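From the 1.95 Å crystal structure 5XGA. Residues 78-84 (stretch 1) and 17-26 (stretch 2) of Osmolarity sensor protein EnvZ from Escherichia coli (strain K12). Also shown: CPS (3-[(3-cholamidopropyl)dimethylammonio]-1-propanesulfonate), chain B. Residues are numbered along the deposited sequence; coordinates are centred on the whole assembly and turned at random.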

# COMPACT_ATOMS: atom_id res chain seq x y z
N GLN A 78 7.10 -8.18 4.19
CA GLN A 78 7.85 -6.96 3.91
C GLN A 78 6.98 -5.74 4.24
O GLN A 78 7.44 -4.79 4.85
CB GLN A 78 8.31 -6.93 2.44
CG GLN A 78 9.10 -5.67 2.07
CD GLN A 78 9.57 -5.64 0.62
OE1 GLN A 78 10.77 -5.53 0.34
NE2 GLN A 78 8.63 -5.72 -0.32
N MET A 79 5.72 -5.79 3.84
CA MET A 79 4.78 -4.71 4.15
C MET A 79 4.53 -4.66 5.66
O MET A 79 4.59 -3.59 6.27
CB MET A 79 3.47 -4.91 3.39
CG MET A 79 2.38 -3.88 3.70
SD MET A 79 2.70 -2.26 2.98
CE MET A 79 2.72 -2.66 1.21
N ALA A 80 4.27 -5.81 6.27
CA ALA A 80 4.00 -5.86 7.72
C ALA A 80 5.13 -5.23 8.53
O ALA A 80 4.89 -4.46 9.48
CB ALA A 80 3.77 -7.30 8.18
N GLN A 81 6.36 -5.56 8.16
CA GLN A 81 7.53 -5.04 8.86
C GLN A 81 7.65 -3.52 8.75
O GLN A 81 8.05 -2.87 9.71
CB GLN A 81 8.80 -5.69 8.31
CG GLN A 81 9.78 -6.12 9.39
CD GLN A 81 10.47 -7.41 9.04
OE1 GLN A 81 10.52 -7.81 7.87
NE2 GLN A 81 11.01 -8.09 10.05
N GLN A 82 7.31 -2.96 7.60
CA GLN A 82 7.42 -1.51 7.40
C GLN A 82 6.28 -0.77 8.08
O GLN A 82 6.48 0.29 8.67
CB GLN A 82 7.45 -1.16 5.91
CG GLN A 82 8.74 -1.48 5.22
CD GLN A 82 9.91 -0.68 5.76
OE1 GLN A 82 9.91 0.56 5.73
NE2 GLN A 82 10.91 -1.39 6.27
N LEU A 83 5.08 -1.32 7.99
CA LEU A 83 3.92 -0.66 8.59
C LEU A 83 3.88 -0.90 10.08
O LEU A 83 3.18 -0.19 10.81
CB LEU A 83 2.61 -1.15 7.97
CG LEU A 83 2.46 -0.95 6.45
CD1 LEU A 83 1.02 -1.18 6.03
CD2 LEU A 83 2.95 0.43 6.03
N GLY A 84 4.59 -1.93 10.54
CA GLY A 84 4.70 -2.22 11.96
C GLY A 84 3.50 -2.91 12.59
O GLY A 84 3.21 -2.70 13.77
C1 CPS B . -4.01 2.78 5.66
C2 CPS B . -5.26 3.63 5.62
C3 CPS B . -4.37 5.06 7.54
C4 CPS B . -4.67 5.73 8.86
C5 CPS B . -5.89 6.58 8.77
C6 CPS B . -7.02 5.73 8.26
C7 CPS B . -8.27 6.55 8.40
C8 CPS B . -7.99 7.29 9.69
C9 CPS B . -6.53 7.02 10.07
C10 CPS B . -5.55 7.77 7.88
C11 CPS B . -4.98 4.77 4.67
C12 CPS B . -4.20 1.51 6.47
C13 CPS B . -5.31 0.69 5.87
C14 CPS B . -6.60 1.50 5.94
C15 CPS B . -6.45 2.78 5.16
C16 CPS B . -7.76 3.54 5.15
C17 CPS B . -8.02 4.31 6.44
C18 CPS B . -6.79 5.12 6.89
C19 CPS B . -5.55 4.27 6.98
C20 CPS B . -5.92 8.20 10.86
C21 CPS B . -4.41 8.14 11.08
C22 CPS B . -6.64 8.43 12.18
C23 CPS B . -6.34 9.72 12.92
C24 CPS B . -7.55 10.13 13.76
C25 CPS B . -9.41 11.71 14.09
C26 CPS B . -10.10 12.92 13.44
C27 CPS B . -11.40 13.39 14.13
C28 CPS B . -10.96 15.73 14.10
C29 CPS B . -11.91 14.71 12.18
C30 CPS B . -13.28 14.86 14.11
N1 CPS B . -8.23 11.22 13.37
N2 CPS B . -11.89 14.70 13.65
O1 CPS B . -7.89 9.51 14.76
O2 CPS B . -5.38 -0.56 6.55
O3 CPS B . -8.51 3.42 7.45
O4 CPS B . -4.91 4.72 9.80
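Stretch 2 (17-26) LAYEVRMLMT

Stretch 2 packs against stretch 1 as one helix on another, running in roughly the same direction, through a close and largely apolar contact that contains no hydrogen bond between the two. Residues 17-24 continue a helix that begins earlier in the chain, with backbone hydrogen bonds such as Val21 N to Leu17 O (2.8 Å) and Arg22 N to Ala18 O (2.9 Å), while Thr26 has left helical conformation, with phi/psi of -153/161°. The axis of this helix crosses that of helix 78-83 at -34°, with a closest approach of 8.9 Å, and the two stretches together bury 399 Å².

The register is marked by two pairs one helical turn apart: the CA atoms of Met79 and Ala18 lie 5.5 Å apart, and those of Leu83 and Arg22 5.3 Å. Ala18 points its CB toward stretch 1, where it meets Met79 and Gln82. Met79 SD lies 3.6 Å from Ala18 CB, and Gln82 CB is 3.8 Å from the same Ala18 CB. Beyond the sulfur, Met79 CE reaches Leu17 CD2 at 3.8 Å.

Leu83 occupies the next turn. Its CD2 sits 3.3 Å from Ala18 O, 3.8 Å from Val21 CG1 and 3.7 Å from Arg22 N, so that one methyl group touches both backbone and side chain of stretch 2. Met25 extends the contact, its CE lying 4.0 Å from Leu83 CD2 and 3.6 Å from Leu83 O. The extended side chain of Arg22, t from chi1 to chi3, passes Gln82, with Arg22 CD 3.2 Å from Gln82 O. Glu20 and Tyr19 point their CA-to-CB bonds away from stretch 1.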

# COMPACT_ATOMS: atom_id res chain seq x y z
N LEU A 17 5.20 1.61 -1.89
CA LEU A 17 3.89 1.62 -1.25
C LEU A 17 3.98 1.56 0.28
O LEU A 17 3.29 2.29 0.99
CB LEU A 17 3.07 0.45 -1.78
CG LEU A 17 1.67 0.27 -1.24
CD1 LEU A 17 0.83 1.47 -1.59
CD2 LEU A 17 1.08 -1.01 -1.82
N ALA A 18 4.82 0.66 0.77
CA ALA A 18 4.95 0.46 2.22
C ALA A 18 5.42 1.73 2.92
O ALA A 18 4.85 2.14 3.94
CB ALA A 18 5.92 -0.68 2.50
N TYR A 19 6.46 2.35 2.37
CA TYR A 19 6.99 3.58 2.93
C TYR A 19 5.96 4.69 2.94
O TYR A 19 5.80 5.38 3.95
CB TYR A 19 8.22 4.04 2.16
CG TYR A 19 8.93 5.14 2.92
CD1 TYR A 19 9.38 4.91 4.21
CD2 TYR A 19 9.10 6.41 2.37
CE1 TYR A 19 10.01 5.91 4.94
CE2 TYR A 19 9.74 7.41 3.10
CZ TYR A 19 10.18 7.15 4.39
OH TYR A 19 10.81 8.13 5.12
N GLU A 20 5.26 4.86 1.83
CA GLU A 20 4.26 5.92 1.73
C GLU A 20 3.04 5.64 2.60
O GLU A 20 2.52 6.54 3.24
CB GLU A 20 3.83 6.13 0.26
CG GLU A 20 5.02 6.42 -0.65
CD GLU A 20 4.63 7.09 -1.96
OE1 GLU A 20 3.44 7.39 -2.17
OE2 GLU A 20 5.53 7.34 -2.79
N VAL A 21 2.57 4.39 2.63
CA VAL A 21 1.46 4.07 3.52
C VAL A 21 1.85 4.28 4.99
O VAL A 21 1.02 4.69 5.81
CB VAL A 21 0.98 2.64 3.33
CG1 VAL A 21 0.03 2.25 4.46
CG2 VAL A 21 0.29 2.53 1.98
N ARG A 22 3.11 4.01 5.31
CA ARG A 22 3.60 4.24 6.66
C ARG A 22 3.42 5.71 7.03
O ARG A 22 3.00 6.05 8.14
CB ARG A 22 5.06 3.82 6.76
CG ARG A 22 5.58 3.77 8.18
CD ARG A 22 7.03 3.37 8.21
NE ARG A 22 7.65 3.79 9.47
CZ ARG A 22 8.96 3.94 9.64
NH1 ARG A 22 9.79 3.69 8.64
NH2 ARG A 22 9.43 4.34 10.82
N MET A 23 3.69 6.60 6.08
CA MET A 23 3.51 8.03 6.28
C MET A 23 2.03 8.42 6.32
O MET A 23 1.65 9.30 7.08
CB MET A 23 4.24 8.82 5.19
CG MET A 23 5.71 9.11 5.47
SD MET A 23 6.52 9.92 4.05
CE MET A 23 6.64 8.54 2.92
N LEU A 24 1.20 7.76 5.51
CA LEU A 24 -0.24 7.98 5.57
C LEU A 24 -0.74 7.77 6.96
O LEU A 24 -1.67 8.44 7.42
CB LEU A 24 -0.99 7.03 4.65
CG LEU A 24 -1.22 7.51 3.24
CD1 LEU A 24 -2.06 6.45 2.56
CD2 LEU A 24 -1.92 8.88 3.29
N MET A 25 -0.11 6.81 7.63
CA MET A 25 -0.63 6.27 8.87
C MET A 25 -0.37 7.12 10.09
O MET A 25 -0.95 6.87 11.15
CB MET A 25 -0.03 4.88 9.10
CG MET A 25 -0.74 3.80 8.33
SD MET A 25 -0.08 2.16 8.68
CE MET A 25 1.61 2.57 9.08
N THR A 26 0.48 8.14 9.98
CA THR A 26 0.87 8.85 11.18
C THR A 26 1.27 10.30 10.91
O THR A 26 1.57 10.67 9.78
CB THR A 26 2.05 8.11 11.87
OG1 THR A 26 2.34 8.71 13.15
CG2 THR A 26 3.30 8.17 10.99